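Side-chain contacts in glycoside hydrolase (Streptococcus pneumoniae serotype 4, PDB 6ORH), which probably acts as an alpha-L-fucosidase of glycoside hydrolase family 29, cleaving fucose from host-derived carbohydrate antigens: residues L294-N299 and A306-R311; F342-L347 and I364-D369. The protein carries 2 engineered substitutions. One frame throughout, in Å; residues are numbered along the deposited sequence.

Interaction 1: residues L294-N299 and A306-R311; sequences LNIPPN and AKDIER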
# COMPACT_ATOMS: atom_id res chain seq x y z
N LEU A 294 19.11 5.42 -2.99
CA LEU A 294 19.12 5.99 -1.65
C LEU A 294 20.20 7.06 -1.57
O LEU A 294 21.35 6.78 -1.85
CB LEU A 294 19.39 4.88 -0.63
CG LEU A 294 19.40 5.34 0.83
CD1 LEU A 294 18.01 5.80 1.29
CD2 LEU A 294 19.91 4.18 1.72
N ASN A 295 19.80 8.27 -1.20
CA ASN A 295 20.71 9.41 -1.14
C ASN A 295 21.40 9.50 0.22
O ASN A 295 20.74 9.45 1.25
CB ASN A 295 19.96 10.73 -1.38
CG ASN A 295 20.84 11.94 -1.14
OD1 ASN A 295 21.67 12.32 -1.99
ND2 ASN A 295 20.63 12.61 -0.01
N ILE A 296 22.74 9.63 0.19
CA ILE A 296 23.56 9.75 1.40
C ILE A 296 24.38 11.03 1.21
O ILE A 296 25.25 11.06 0.32
CB ILE A 296 24.54 8.57 1.58
CG1 ILE A 296 23.92 7.20 1.27
CG2 ILE A 296 25.19 8.65 2.97
CD1 ILE A 296 22.91 6.81 2.29
N PRO A 297 24.10 12.11 1.98
CA PRO A 297 24.75 13.40 1.76
C PRO A 297 25.99 13.61 2.61
O PRO A 297 25.93 13.61 3.84
CB PRO A 297 23.68 14.40 2.18
CG PRO A 297 22.93 13.66 3.29
CD PRO A 297 23.01 12.18 2.97
N PRO A 298 27.17 13.80 1.99
CA PRO A 298 28.37 14.14 2.77
C PRO A 298 28.17 15.47 3.49
O PRO A 298 27.45 16.37 3.03
CB PRO A 298 29.44 14.29 1.68
CG PRO A 298 28.94 13.40 0.55
CD PRO A 298 27.44 13.66 0.55
N ASN A 299 28.90 15.60 4.62
CA ASN A 299 28.83 16.75 5.51
C ASN A 299 29.80 17.84 5.04
O ASN A 299 30.40 17.73 3.98
CB ASN A 299 29.05 16.33 6.97
CG ASN A 299 30.45 15.80 7.23
OD1 ASN A 299 31.37 16.05 6.45
ND2 ASN A 299 30.61 15.02 8.29
N ALA A 306 28.64 9.80 10.63
CA ALA A 306 28.90 8.55 11.33
C ALA A 306 27.64 7.69 11.50
O ALA A 306 27.73 6.47 11.40
CB ALA A 306 29.53 8.85 12.68
N LYS A 307 26.50 8.36 11.80
CA LYS A 307 25.24 7.66 12.07
C LYS A 307 24.73 7.05 10.76
O LYS A 307 24.35 5.88 10.74
CB LYS A 307 24.20 8.61 12.64
CG LYS A 307 24.62 9.30 13.95
CD LYS A 307 23.58 10.28 14.52
CE LYS A 307 23.13 11.39 13.58
NZ LYS A 307 24.23 12.30 13.19
N ASP A 308 24.86 7.82 9.67
CA ASP A 308 24.43 7.31 8.37
C ASP A 308 25.23 6.06 7.99
O ASP A 308 24.69 5.10 7.46
CB ASP A 308 24.62 8.33 7.24
CG ASP A 308 23.79 9.60 7.41
OD1 ASP A 308 23.31 9.85 8.54
OD2 ASP A 308 23.65 10.33 6.41
N ILE A 309 26.56 6.10 8.20
CA ILE A 309 27.38 4.95 7.89
C ILE A 309 26.93 3.73 8.70
O ILE A 309 26.78 2.64 8.16
CB ILE A 309 28.87 5.30 8.13
CG1 ILE A 309 29.34 6.39 7.17
CG2 ILE A 309 29.71 4.04 8.01
CD1 ILE A 309 30.69 7.04 7.58
N GLU A 310 26.74 3.91 10.02
CA GLU A 310 26.32 2.81 10.87
C GLU A 310 25.02 2.20 10.33
O GLU A 310 24.89 0.98 10.24
CB GLU A 310 26.15 3.34 12.30
CG GLU A 310 25.75 2.28 13.29
CD GLU A 310 26.02 2.81 14.69
OE1 GLU A 310 27.02 2.34 15.29
OE2 GLU A 310 25.28 3.73 15.13
N ARG A 311 24.11 3.09 9.92
CA ARG A 311 22.78 2.70 9.45
C ARG A 311 22.88 1.91 8.14
O ARG A 311 22.16 0.93 7.93
CB ARG A 311 21.93 3.96 9.36
CG ARG A 311 20.47 3.74 8.98
CD ARG A 311 19.70 2.85 9.94
NE ARG A 311 20.06 2.91 11.36
CZ ARG A 311 19.76 3.87 12.21
NH1 ARG A 311 19.12 4.96 11.82
NH2 ARG A 311 20.12 3.75 13.48
O HOH W 1 26.07 11.36 5.49
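Asp308 reaches from the first turn of helix 306-322 to Ile296 and Pro297, which lie just past the end of strand 292-295. The direct contacts are van der Waals touches to a single carboxylate oxygen. OD2 of Asp308 lies 4.0 Å from CD of Pro297 and 4.1 Å from CG2 of Ile296. The side chains of Asp308 and Pro297 cross at about a right angle, while the isoleucine side chain slides past the acid in the opposite direction. In Ile296 a chi1 of -43° sets the CG2 methyl anti to the backbone N, where it meets OD2; isoleucine thus offers an apolar branch to cover the oxygen.

Polar contact between the segments runs through water. One molecule donates to the carbonyl O of Pro297 and to OD2 of Asp308, at 2.8 Å from each, and so links two acceptors that could not bond to each other. Proline has no N-H of its own to give, but its carbonyl remains available to the water. The same OD2 forms a salt bridge with NE of Arg261, whose side chain also touches Pro297.

One oxygen of the buried Asp308 therefore meets apolar carbon, water and a guanidinium group together. Arg261 would be expected to favour the ionised form, against the opposing influence of Asp305 close to OD1, while the water passes the interaction on to the strand-end loop.

Interaction 2: residues F342-L347 and I364-D369; sequences FACRHL and IQLELD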
# COMPACT_ATOMS: atom_id res chain seq x y z
N PHE A 342 9.64 -26.10 -19.46
CA PHE A 342 9.06 -25.05 -18.62
C PHE A 342 8.40 -25.67 -17.39
O PHE A 342 7.34 -25.25 -16.95
CB PHE A 342 8.06 -24.21 -19.44
CG PHE A 342 8.77 -23.39 -20.49
CD1 PHE A 342 9.45 -22.24 -20.14
CD2 PHE A 342 8.83 -23.82 -21.81
CE1 PHE A 342 10.15 -21.51 -21.10
CE2 PHE A 342 9.53 -23.10 -22.77
CZ PHE A 342 10.19 -21.94 -22.41
N ALA A 343 9.03 -26.73 -16.84
CA ALA A 343 8.39 -27.49 -15.79
C ALA A 343 8.32 -26.73 -14.46
O ALA A 343 9.16 -25.87 -14.16
CB ALA A 343 9.13 -28.81 -15.60
N CYS A 344 7.35 -27.12 -13.63
CA CYS A 344 7.17 -26.55 -12.31
C CYS A 344 8.43 -26.64 -11.45
O CYS A 344 8.70 -25.73 -10.67
CB CYS A 344 6.03 -27.24 -11.56
SG CYS A 344 4.41 -27.11 -12.35
N ARG A 345 9.19 -27.73 -11.60
CA ARG A 345 10.35 -27.95 -10.74
C ARG A 345 11.39 -26.86 -10.94
O ARG A 345 12.27 -26.67 -10.10
CB ARG A 345 10.95 -29.35 -10.98
CG ARG A 345 11.43 -29.59 -12.41
CD ARG A 345 12.34 -30.81 -12.59
NE ARG A 345 13.39 -30.90 -11.57
CZ ARG A 345 14.57 -30.26 -11.58
NH1 ARG A 345 14.91 -29.47 -12.59
NH2 ARG A 345 15.41 -30.44 -10.58
N HIS A 346 11.27 -26.10 -12.05
CA HIS A 346 12.20 -25.03 -12.34
C HIS A 346 12.07 -23.85 -11.37
O HIS A 346 12.92 -22.96 -11.36
CB HIS A 346 12.05 -24.59 -13.80
CG HIS A 346 12.51 -25.64 -14.75
ND1 HIS A 346 12.21 -25.61 -16.10
CD2 HIS A 346 13.21 -26.79 -14.53
CE1 HIS A 346 12.76 -26.67 -16.69
NE2 HIS A 346 13.36 -27.42 -15.73
N LEU A 347 11.00 -23.82 -10.57
CA LEU A 347 10.77 -22.69 -9.68
C LEU A 347 11.60 -22.79 -8.41
O LEU A 347 11.82 -21.78 -7.75
CB LEU A 347 9.28 -22.63 -9.36
CG LEU A 347 8.40 -22.30 -10.56
CD1 LEU A 347 6.94 -22.68 -10.32
CD2 LEU A 347 8.53 -20.83 -10.91
N ILE A 364 -4.40 -20.19 -12.43
CA ILE A 364 -3.36 -21.20 -12.37
C ILE A 364 -2.86 -21.35 -10.93
O ILE A 364 -2.44 -20.40 -10.28
CB ILE A 364 -2.22 -20.91 -13.37
CG1 ILE A 364 -2.66 -21.13 -14.82
CG2 ILE A 364 -0.98 -21.75 -13.04
CD1 ILE A 364 -1.71 -20.59 -15.87
N GLN A 365 -2.87 -22.61 -10.46
CA GLN A 365 -2.54 -22.86 -9.07
C GLN A 365 -1.27 -23.70 -9.02
O GLN A 365 -1.28 -24.84 -9.49
CB GLN A 365 -3.70 -23.58 -8.39
CG GLN A 365 -3.40 -23.94 -6.95
CD GLN A 365 -4.69 -24.34 -6.27
OE1 GLN A 365 -5.62 -23.54 -6.18
NE2 GLN A 365 -4.76 -25.59 -5.87
N LEU A 366 -0.20 -23.12 -8.47
CA LEU A 366 1.04 -23.84 -8.19
C LEU A 366 1.06 -24.18 -6.70
O LEU A 366 0.82 -23.31 -5.87
CB LEU A 366 2.25 -22.95 -8.55
CG LEU A 366 2.42 -22.66 -10.03
CD1 LEU A 366 3.35 -21.46 -10.26
CD2 LEU A 366 2.94 -23.91 -10.74
N GLU A 367 1.34 -25.44 -6.35
CA GLU A 367 1.40 -25.80 -4.94
C GLU A 367 2.81 -26.30 -4.63
O GLU A 367 3.34 -27.15 -5.37
CB GLU A 367 0.37 -26.89 -4.61
CG GLU A 367 0.34 -27.25 -3.13
CD GLU A 367 -0.86 -28.10 -2.74
OE1 GLU A 367 -1.96 -27.85 -3.25
OE2 GLU A 367 -0.70 -29.05 -1.94
N LEU A 368 3.40 -25.75 -3.56
CA LEU A 368 4.73 -26.15 -3.11
C LEU A 368 4.55 -27.04 -1.88
O LEU A 368 3.77 -26.70 -0.99
CB LEU A 368 5.57 -24.94 -2.70
CG LEU A 368 6.20 -24.16 -3.86
CD1 LEU A 368 5.13 -23.35 -4.57
CD2 LEU A 368 7.29 -23.23 -3.36
N ASP A 369 5.32 -28.14 -1.84
CA ASP A 369 5.43 -28.98 -0.66
C ASP A 369 6.88 -28.91 -0.18
O ASP A 369 7.77 -29.40 -0.87
CB ASP A 369 5.03 -30.43 -0.98
CG ASP A 369 5.07 -31.35 0.23
OD1 ASP A 369 5.62 -30.95 1.28
OD2 ASP A 369 4.54 -32.47 0.12
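Leu366 is the residue of strand 364-370 that meets the short 3-10 turn 344-347, and it divides its two methyls between two partners. Before it, Ile364 packs on Pro336 and Trp356, and Gln365 lies against Arg430 and Val432 of strand 428-436. The alternation natural to a strand then brings the side chain of Leu366 toward the turn. Its CD1 lies 3.8 Å from CD1 of Leu347, and its CD2 is 3.9 Å from SG of Cys344. CB points toward the turn, and chi1 of -67° sets CG beside the backbone N, from where the two methyls part, one to each neighbour. Leu347 and Leu366 cross at about a right angle, meeting methyl to methyl. The compact, weakly polar thiol of Cys344 suits an apolar setting.

Cys344 and Leu347 are three residues apart, about one turn of 3-10 helix, and both point toward the strand; Leu347 N bonds to Cys344 O at 3.0 Å. His346 takes no part in this contact; its ND1 is hydrogen-bonded to Ser355 O. It is a calcium-site residue in a structure of this protein, though no calcium is bound to this chain here.

Glu367, next along the strand, turns to Arg430 in a salt bridge, whereas Leu368 packs on Val333. Asp369 accepts hydrogen bonds at OD1 from Gly371 N and Gln427 NE2. Strand 364-370 runs antiparallel between strands 332-334 and 428-436. Val333 touches Cys344 and Leu347, and Trp356, from strand 356-357 of the second antiparallel sheet, touches Cys344, Leu347 and Leu366.

The two contacts belong to separate parts of the chain: interaction 1 falls in the alpha-L-fucosidase range, with its TIM-barrel-clan fold, and interaction 2 in the F5/8 type C range. Their centres are 42 Å apart and their nearest atoms about 29 Å, so they do not touch. Interaction 1 lies away from the annotated sites, with the side chain of Pro297 about 11 Å from a bound fucose. In interaction 2, segment 342-347 carries His346 of a calcium site seen in a structure of this protein but without calcium in this chain, and the side chain of Leu347 is about 6 Å from that of Thr443, another residue of the site. One contact centres on a buried charge, the other on apolar packing.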